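Hypothetical protein PH1918 (Pyrococcus horikoshii, PDB 2D16) is of unknown function but belongs to the adenosine-specific kinase family, and may therefore act on adenosine or an adenine nucleotide. Local coordinates at residues K72-I77 with V82-M87; I7-P12 with V17-G22; G46-E51 with Q55-T60. All blocks are in the same frame, centred on the assembly; numbering follows the deposited sequence.

All three contacts meet on the five-stranded antiparallel sheet, where strand 82-88 lies between strands 44-51 and 16-22. Contact 1 sets helix 64-77 on one face of this central strand; its centre is about 5 Å from that of contact 2 and about 7 Å from that of contact 3. Contact 2 shares that face, and a salt bridge from Lys72 NZ to Glu10 OE1 (2.7 Å) ties its loop to the helix. Contact 3 is the hairpin at the edge of this chain's sheet, joined to the central strand through Val84 N and Ala48 O, 2.7 Å apart. The bound sodium ion, about 11 Å from the side chains of Val82 and Ile19, is too far for either to coordinate.

Contact 1 of 3, residues K72-I77 with V82-M87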
loop_
_atom_site.group_PDB
_atom_site.type_symbol
_atom_site.label_atom_id
_atom_site.label_comp_id
_atom_site.label_asym_id
_atom_site.label_seq_id
_atom_site.Cartn_x
_atom_site.Cartn_y
_atom_site.Cartn_z
ATOM N N LYS A 72 22.818 -42.663 29.752
ATOM C CA LYS A 72 23.580 -43.903 29.716
ATOM C C LYS A 72 25.025 -43.632 29.297
ATOM O O LYS A 72 25.958 -44.174 29.887
ATOM C CB LYS A 72 22.932 -44.887 28.741
ATOM C CG LYS A 72 23.578 -46.263 28.720
ATOM C CD LYS A 72 22.868 -47.171 27.719
ATOM C CE LYS A 72 23.487 -48.560 27.684
ATOM N NZ LYS A 72 22.825 -49.444 26.679
ATOM N N ASN A 73 25.203 -42.796 28.277
ATOM C CA ASN A 73 26.544 -42.456 27.797
ATOM C C ASN A 73 27.294 -41.630 28.839
ATOM O O ASN A 73 28.478 -41.856 29.093
ATOM C CB ASN A 73 26.470 -41.652 26.492
ATOM C CG ASN A 73 26.237 -42.526 25.268
ATOM O OD1 ASN A 73 27.071 -43.364 24.914
ATOM N ND2 ASN A 73 25.098 -42.339 24.624
ATOM N N ALA A 74 26.598 -40.672 29.438
ATOM C CA ALA A 74 27.205 -39.808 30.445
ATOM C C ALA A 74 27.681 -40.561 31.687
ATOM O O ALA A 74 28.780 -40.308 32.177
ATOM C CB ALA A 74 26.229 -38.709 30.848
ATOM N N VAL A 75 26.868 -41.479 32.202
ATOM C CA VAL A 75 27.263 -42.215 33.401
ATOM C C VAL A 75 28.424 -43.170 33.105
ATOM O O VAL A 75 29.244 -43.453 33.981
ATOM C CB VAL A 75 26.060 -42.993 34.025
ATOM C CG1 VAL A 75 25.746 -44.230 33.223
ATOM C CG2 VAL A 75 26.372 -43.343 35.473
ATOM N N LYS A 76 28.497 -43.650 31.867
ATOM C CA LYS A 76 29.576 -44.543 31.475
ATOM C C LYS A 76 30.865 -43.725 31.443
ATOM O O LYS A 76 31.895 -44.159 31.949
ATOM C CB LYS A 76 29.304 -45.157 30.100
ATOM C CG LYS A 76 30.328 -46.210 29.693
ATOM C CD LYS A 76 30.440 -47.306 30.751
ATOM C CE LYS A 76 31.524 -48.315 30.402
ATOM N NZ LYS A 76 31.268 -48.968 29.088
ATOM N N ILE A 77 30.798 -42.535 30.854
ATOM C CA ILE A 77 31.963 -41.658 30.796
ATOM C C ILE A 77 32.350 -41.330 32.239
ATOM O O ILE A 77 33.529 -41.312 32.590
ATOM C CB ILE A 77 31.641 -40.368 30.012
ATOM C CG1 ILE A 77 31.485 -40.710 28.525
ATOM C CG2 ILE A 77 32.734 -39.325 30.233
ATOM C CD1 ILE A 77 30.955 -39.575 27.674
ATOM N N VAL A 82 31.237 -33.386 33.154
ATOM C CA VAL A 82 31.163 -33.625 31.720
ATOM C C VAL A 82 29.682 -33.685 31.356
ATOM O O VAL A 82 28.867 -34.199 32.128
ATOM C CB VAL A 82 31.828 -34.972 31.332
ATOM C CG1 VAL A 82 31.434 -35.368 29.911
ATOM C CG2 VAL A 82 33.343 -34.855 31.440
ATOM N N PHE A 83 29.321 -33.135 30.203
ATOM C CA PHE A 83 27.935 -33.199 29.777
ATOM C C PHE A 83 27.859 -33.820 28.393
ATOM O O PHE A 83 28.778 -33.681 27.577
ATOM C CB PHE A 83 27.259 -31.811 29.819
ATOM C CG PHE A 83 27.859 -30.779 28.892
ATOM C CD1 PHE A 83 27.450 -30.688 27.563
ATOM C CD2 PHE A 83 28.790 -29.861 29.370
ATOM C CE1 PHE A 83 27.954 -29.690 26.720
ATOM C CE2 PHE A 83 29.303 -28.859 28.537
ATOM C CZ PHE A 83 28.883 -28.772 27.209
ATOM N N VAL A 84 26.772 -34.546 28.157
ATOM C CA VAL A 84 26.550 -35.219 26.888
ATOM C C VAL A 84 25.207 -34.816 26.300
ATOM O O VAL A 84 24.181 -34.860 26.981
ATOM C CB VAL A 84 26.547 -36.761 27.054
ATOM C CG1 VAL A 84 26.237 -37.425 25.713
ATOM C CG2 VAL A 84 27.887 -37.239 27.594
ATOM N N ILE A 85 25.221 -34.430 25.029
ATOM C CA ILE A 85 24.005 -34.042 24.337
ATOM C C ILE A 85 23.798 -34.939 23.124
ATOM O O ILE A 85 24.729 -35.179 22.363
ATOM C CB ILE A 85 24.073 -32.586 23.816
ATOM C CG1 ILE A 85 24.300 -31.618 24.979
ATOM C CG2 ILE A 85 22.785 -32.242 23.071
ATOM C CD1 ILE A 85 24.640 -30.209 24.528
ATOM N N LEU A 86 22.581 -35.448 22.970
ATOM C CA LEU A 86 22.230 -36.266 21.815
ATOM C C LEU A 86 21.007 -35.566 21.247
ATOM O O LEU A 86 20.017 -35.372 21.950
ATOM C CB LEU A 86 21.891 -37.706 22.228
ATOM C CG LEU A 86 23.072 -38.568 22.689
ATOM C CD1 LEU A 86 22.571 -39.937 23.119
ATOM C CD2 LEU A 86 24.083 -38.705 21.557
ATOM N N MET A 87 21.077 -35.167 19.983
ATOM C CA MET A 87 19.973 -34.437 19.379
ATOM C C MET A 87 19.677 -34.817 17.935
ATOM O O MET A 87 20.480 -35.460 17.256
ATOM C CB MET A 87 20.275 -32.938 19.420
ATOM C CG MET A 87 21.451 -32.555 18.514
ATOM S SD MET A 87 21.870 -30.795 18.529
ATOM C CE MET A 87 22.826 -30.663 17.017
#
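Helix 64-77 packs on the middle strand of the five-stranded sheet, and Ala74 and Ile77 meet Val84 where the two elements come together. The axes of segments 72-77 and 82-87 approach to 8.0 Å and run nearly antiparallel, at 154°. Ala74 sits over Val84, its CB 3.9 Å from Val84 CG2. The same methyl also receives Ile77 CD1 at 3.9 Å, so CG2 of Val84 is held between one helical turn's two apolar residues. With CG1 anti to the backbone N (chi1 177°), CG2 is left beside the N and facing the helix, where both residues reach it.

This is an alpha/beta layer in which the chain turns back after the helix and enters the sheet through strand 82-88, passing beneath the helix it has just left. Val82, Val84 and Leu86 point to the helix, while Phe83 and Ile85 point to the other face, where helix 92-100 packs. Ile77 also uses its second branch: CG2 lies 4.2 Å from Val82 CG1, the two side chains crossing at about a right angle. At the other end Asn73 ND2 rests 3.8 Å from Leu86 CD1, again with the side chains nearly perpendicular, while OD1 accepts from the backbone N of Glu10. Val84 and Leu86 extend this apolar surface to strand 16-22 through Ile19 and Val17.

Contact 2 of 3, residues I7-P12 with V17-G22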
loop_
_atom_site.group_PDB
_atom_site.type_symbol
_atom_site.label_atom_id
_atom_site.label_comp_id
_atom_site.label_asym_id
_atom_site.label_seq_id
_atom_site.Cartn_x
_atom_site.Cartn_y
_atom_site.Cartn_z
ATOM N N ILE A 7 35.564 -45.426 25.189
ATOM C CA ILE A 7 34.126 -45.591 25.305
ATOM C C ILE A 7 33.453 -45.267 23.980
ATOM O O ILE A 7 33.636 -44.185 23.426
ATOM C CB ILE A 7 33.549 -44.663 26.400
ATOM C CG1 ILE A 7 34.143 -45.040 27.761
ATOM C CG2 ILE A 7 32.030 -44.769 26.431
ATOM C CD1 ILE A 7 33.770 -44.091 28.875
ATOM N N ASP A 8 32.691 -46.222 23.462
ATOM C CA ASP A 8 31.979 -46.018 22.213
ATOM C C ASP A 8 30.649 -45.360 22.552
ATOM O O ASP A 8 29.888 -45.879 23.372
ATOM C CB ASP A 8 31.722 -47.358 21.511
ATOM C CG ASP A 8 32.981 -47.958 20.915
ATOM O OD1 ASP A 8 33.535 -47.363 19.966
ATOM O OD2 ASP A 8 33.416 -49.025 21.392
ATOM N N ILE A 9 30.381 -44.209 21.943
ATOM C CA ILE A 9 29.128 -43.510 22.184
ATOM C C ILE A 9 28.003 -44.304 21.531
ATOM O O ILE A 9 28.081 -44.642 20.350
ATOM C CB ILE A 9 29.144 -42.087 21.578
ATOM C CG1 ILE A 9 30.140 -41.205 22.338
ATOM C CG2 ILE A 9 27.737 -41.490 21.617
ATOM C CD1 ILE A 9 29.794 -41.010 23.805
ATOM N N GLU A 10 26.973 -44.614 22.313
ATOM C CA GLU A 10 25.826 -45.357 21.805
ATOM C C GLU A 10 24.777 -44.355 21.337
ATOM O O GLU A 10 24.262 -43.568 22.131
ATOM C CB GLU A 10 25.222 -46.244 22.899
ATOM C CG GLU A 10 24.169 -47.219 22.372
ATOM C CD GLU A 10 23.398 -47.924 23.473
ATOM O OE1 GLU A 10 23.997 -48.244 24.522
ATOM O OE2 GLU A 10 22.187 -48.171 23.281
ATOM N N LYS A 11 24.468 -44.381 20.046
ATOM C CA LYS A 11 23.481 -43.469 19.491
ATOM C C LYS A 11 22.947 -43.999 18.171
ATOM O O LYS A 11 23.664 -44.657 17.421
ATOM C CB LYS A 11 24.100 -42.084 19.270
ATOM C CG LYS A 11 25.319 -42.085 18.353
ATOM C CD LYS A 11 25.845 -40.675 18.135
ATOM C CE LYS A 11 27.187 -40.674 17.409
ATOM N NZ LYS A 11 27.124 -41.316 16.065
ATOM N N PRO A 12 21.670 -43.732 17.876
ATOM C CA PRO A 12 21.109 -44.214 16.615
ATOM C C PRO A 12 21.641 -43.416 15.424
ATOM O O PRO A 12 22.155 -42.304 15.582
ATOM C CB PRO A 12 19.604 -44.052 16.822
ATOM C CG PRO A 12 19.365 -43.826 18.270
ATOM C CD PRO A 12 20.625 -43.135 18.727
ATOM N N VAL A 17 25.914 -36.053 18.329
ATOM C CA VAL A 17 26.378 -36.072 19.709
ATOM C C VAL A 17 27.333 -34.907 19.951
ATOM O O VAL A 17 28.125 -34.546 19.078
ATOM C CB VAL A 17 27.104 -37.399 20.067
ATOM C CG1 VAL A 17 28.359 -37.568 19.221
ATOM C CG2 VAL A 17 27.463 -37.412 21.553
ATOM N N ILE A 18 27.225 -34.306 21.132
ATOM C CA ILE A 18 28.092 -33.205 21.526
ATOM C C ILE A 18 28.539 -33.512 22.953
ATOM O O ILE A 18 27.709 -33.765 23.826
ATOM C CB ILE A 18 27.351 -31.847 21.517
ATOM C CG1 ILE A 18 26.746 -31.581 20.137
ATOM C CG2 ILE A 18 28.327 -30.729 21.878
ATOM C CD1 ILE A 18 25.903 -30.319 20.067
ATOM N N ILE A 19 29.846 -33.511 23.185
ATOM C CA ILE A 19 30.379 -33.793 24.512
ATOM C C ILE A 19 31.123 -32.547 24.979
ATOM O O ILE A 19 31.894 -31.968 24.220
ATOM C CB ILE A 19 31.383 -34.971 24.494
ATOM C CG1 ILE A 19 30.794 -36.172 23.747
ATOM C CG2 ILE A 19 31.756 -35.353 25.919
ATOM C CD1 ILE A 19 29.562 -36.762 24.390
ATOM N N GLY A 20 30.902 -32.144 26.225
ATOM C CA GLY A 20 31.574 -30.959 26.724
ATOM C C GLY A 20 31.933 -31.026 28.192
ATOM O O GLY A 20 31.605 -31.991 28.885
ATOM N N GLN A 21 32.624 -29.993 28.660
ATOM C CA GLN A 21 33.038 -29.898 30.055
ATOM C C GLN A 21 32.402 -28.630 30.614
ATOM O O GLN A 21 32.573 -27.537 30.056
ATOM C CB GLN A 21 34.567 -29.816 30.154
ATOM C CG GLN A 21 35.106 -29.794 31.596
ATOM C CD GLN A 21 35.068 -31.160 32.281
ATOM O OE1 GLN A 21 35.193 -32.196 31.623
ATOM N NE2 GLN A 21 34.878 -31.167 33.595
ATOM N N GLY A 22 31.656 -28.778 31.707
ATOM C CA GLY A 22 30.989 -27.634 32.299
ATOM C C GLY A 22 31.212 -27.457 33.788
ATOM O O GLY A 22 32.239 -27.860 34.331
#
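Val17 receives two side chains from the 7-12 segment, one on each of its methyl groups. CG2 faces Ile9 CG2 at 4.1 Å, and CG1 lies 3.8 Å from Lys11 CE. In Val17, CG1 stands between the backbone N and the carbonyl carbon (chi1 63°) and CG2 is anti to the N, a setting that spreads the branches between the two partners.

Lys11 takes part through its aliphatic chain. Its CD passes 4.0 Å from Val17 CB, and the side chain crosses the valine at about a right angle. The bend at chi4 (60°) swings NZ away from the valine to the backbone O of Asn114. Ile9 has a second, looser touch, CD1 to Ile19 CD1 at 4.3 Å. No hydrogen bond links the two segments.

The chain leaves the three-stranded sheet here and enters the five-stranded one, and these side chains lie between the two sheets, Ile9 and Val17 both touching Phe116 of strand 116-122. Ile9 also touches Val118 of that strand and Asn73 of helix 64-77, while Val17 and Ile19 lie against Leu86, Val82 and Val84 of strand 82-88.

Contact 3 of 3, residues G46-E51 with Q55-T60; sequences GIAMNE and QLTRYT
Strands 46-51 and 56-60 run antiparallel at 155°, their axes 4.4 Å apart, with hydrogen-bonded pairs Ile47-Thr60, Met49-Arg58 and Glu51-Leu56. They form a beta hairpin at the edge of the five-stranded sheet of this chain. Each of these pairs makes two backbone bonds, among them Met49 N to Arg58 O at 2.8 Å. Near the turn Gln55 and Leu56 both face Glu51, a G1 beta bulge.

On the face of Ala48, Asn50, Thr57 and Tyr59, the hydroxyl of Thr57 donates to the amide of Asn50, OG1 to OD1 being 2.7 Å. The two side chains lie alongside one another, and OG1 approaches tilted from the carbonyl plane of the amide. Asn50 ND2 turns to the backbone oxygens of Ala74 and Ala79, so both ends of this buried amide are bonded and its rotation is fixed. Ala48 CB fits beside Tyr59 CB (4.0 Å), under helix 64-77.

The other face carries the salt bridge. Glu51 reaches out extended, CG anti to the backbone N (chi1 -174°), and Arg58, bent at chi2, meets it side-on with NE and NH2, each 2.8 Å from Glu51 OE1. That one oxygen takes both bonds and lies in the guanidinium plane: NH2 meets its syn lone pair and NE comes nearly along the C-O axis, with the carboxylate and guanidinium planes 38° apart. With an alanine in place of Arg58, Glu51 OE1 would probably lose both N-H donors and the carboxylate its charge mate, leaving it freer to turn. Further along, Thr60 CG2 packs 3.7 Å from Ile47 CG2, while Thr60 OG1 bonds to the backbone O of Asp162 of the second subunit. Over one face of the Arg58 guanidinium lies Leu56 CD1, 3.7 Å above the plane and offset toward the rim.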
loop_
_atom_site.group_PDB
_atom_site.type_symbol
_atom_site.label_atom_id
_atom_site.label_comp_id
_atom_site.label_asym_id
_atom_site.label_seq_id
_atom_site.Cartn_x
_atom_site.Cartn_y
_atom_site.Cartn_z
ATOM N N GLY A 46 18.382 -34.919 24.243
ATOM C CA GLY A 46 18.560 -35.414 25.587
ATOM C C GLY A 46 19.899 -34.851 26.030
ATOM O O GLY A 46 20.832 -34.772 25.227
ATOM N N ILE A 47 19.991 -34.412 27.280
ATOM C CA ILE A 47 21.250 -33.900 27.804
ATOM C C ILE A 47 21.451 -34.468 29.205
ATOM O O ILE A 47 20.513 -34.526 30.007
ATOM C CB ILE A 47 21.290 -32.342 27.852
ATOM C CG1 ILE A 47 22.642 -31.877 28.412
ATOM C CG2 ILE A 47 20.149 -31.793 28.704
ATOM C CD1 ILE A 47 22.820 -30.364 28.432
ATOM N N ALA A 48 22.667 -34.925 29.475
ATOM C CA ALA A 48 23.009 -35.483 30.774
ATOM C C ALA A 48 24.320 -34.849 31.218
ATOM O O ALA A 48 25.181 -34.544 30.394
ATOM C CB ALA A 48 23.154 -36.993 30.677
ATOM N N MET A 49 24.466 -34.645 32.520
ATOM C CA MET A 49 25.669 -34.026 33.050
ATOM C C MET A 49 26.003 -34.650 34.393
ATOM O O MET A 49 25.119 -34.862 35.227
ATOM C CB MET A 49 25.449 -32.522 33.193
ATOM C CG MET A 49 26.702 -31.733 33.509
ATOM S SD MET A 49 26.401 -29.975 33.262
ATOM C CE MET A 49 28.030 -29.292 33.693
ATOM N N ASN A 50 27.283 -34.940 34.596
ATOM C CA ASN A 50 27.734 -35.579 35.826
ATOM C C ASN A 50 28.053 -34.635 36.971
ATOM O O ASN A 50 28.761 -33.643 36.803
ATOM C CB ASN A 50 28.954 -36.458 35.540
ATOM C CG ASN A 50 28.672 -37.514 34.496
ATOM O OD1 ASN A 50 27.570 -38.054 34.434
ATOM N ND2 ASN A 50 29.671 -37.820 33.670
ATOM N N GLU A 51 27.518 -34.963 38.142
ATOM C CA GLU A 51 27.748 -34.181 39.350
ATOM C C GLU A 51 28.652 -35.028 40.248
ATOM O O GLU A 51 28.274 -36.121 40.672
ATOM C CB GLU A 51 26.418 -33.885 40.047
ATOM C CG GLU A 51 26.552 -32.959 41.239
ATOM C CD GLU A 51 25.241 -32.755 41.966
ATOM O OE1 GLU A 51 24.281 -33.503 41.688
ATOM O OE2 GLU A 51 25.177 -31.852 42.826
ATOM N N GLN A 55 28.055 -38.081 43.012
ATOM C CA GLN A 55 28.370 -39.071 41.990
ATOM C C GLN A 55 27.111 -39.492 41.232
ATOM O O GLN A 55 26.843 -40.680 41.037
ATOM C CB GLN A 55 29.057 -40.278 42.637
ATOM C CG GLN A 55 30.445 -39.936 43.166
ATOM C CD GLN A 55 31.124 -41.091 43.873
ATOM O OE1 GLN A 55 30.802 -41.412 45.016
ATOM N NE2 GLN A 55 32.071 -41.725 43.190
ATOM N N LEU A 56 26.347 -38.494 40.798
ATOM C CA LEU A 56 25.110 -38.725 40.063
ATOM C C LEU A 56 25.106 -38.110 38.672
ATOM O O LEU A 56 25.632 -37.015 38.464
ATOM C CB LEU A 56 23.925 -38.136 40.827
ATOM C CG LEU A 56 23.424 -38.804 42.106
ATOM C CD1 LEU A 56 22.362 -37.915 42.737
ATOM C CD2 LEU A 56 22.851 -40.177 41.786
ATOM N N THR A 57 24.500 -38.820 37.727
ATOM C CA THR A 57 24.363 -38.315 36.367
ATOM C C THR A 57 22.971 -37.700 36.285
ATOM O O THR A 57 21.965 -38.397 36.434
ATOM C CB THR A 57 24.489 -39.442 35.319
ATOM O OG1 THR A 57 25.834 -39.939 35.313
ATOM C CG2 THR A 57 24.137 -38.922 33.924
ATOM N N ARG A 58 22.919 -36.388 36.077
ATOM C CA ARG A 58 21.656 -35.666 35.974
ATOM C C ARG A 58 21.264 -35.617 34.507
ATOM O O ARG A 58 22.127 -35.688 33.634
ATOM C CB ARG A 58 21.819 -34.235 36.491
ATOM C CG ARG A 58 22.445 -34.130 37.865
ATOM C CD ARG A 58 21.554 -34.759 38.917
ATOM N NE ARG A 58 22.007 -34.433 40.263
ATOM C CZ ARG A 58 21.245 -34.546 41.347
ATOM N NH1 ARG A 58 19.997 -34.978 41.235
ATOM N NH2 ARG A 58 21.724 -34.209 42.536
ATOM N N TYR A 59 19.972 -35.483 34.229
ATOM C CA TYR A 59 19.536 -35.426 32.844
ATOM C C TYR A 59 18.169 -34.785 32.652
ATOM O O TYR A 59 17.379 -34.658 33.591
ATOM C CB TYR A 59 19.521 -36.835 32.245
ATOM C CG TYR A 59 18.359 -37.681 32.721
ATOM C CD1 TYR A 59 17.137 -37.659 32.048
ATOM C CD2 TYR A 59 18.475 -38.482 33.856
ATOM C CE1 TYR A 59 16.054 -38.417 32.497
ATOM C CE2 TYR A 59 17.401 -39.243 34.314
ATOM C CZ TYR A 59 16.195 -39.204 33.628
ATOM O OH TYR A 59 15.128 -39.952 34.074
ATOM N N THR A 60 17.832 -34.353 31.466
ATOM C CA THR A 60 16.584 -33.751 31.025
ATOM C C THR A 60 16.657 -33.614 29.509
ATOM O O THR A 60 17.528 -34.210 28.869
ATOM C CB THR A 60 16.348 -32.364 31.669
ATOM O OG1 THR A 60 15.065 -31.862 31.271
ATOM C CG2 THR A 60 17.425 -31.379 31.246
#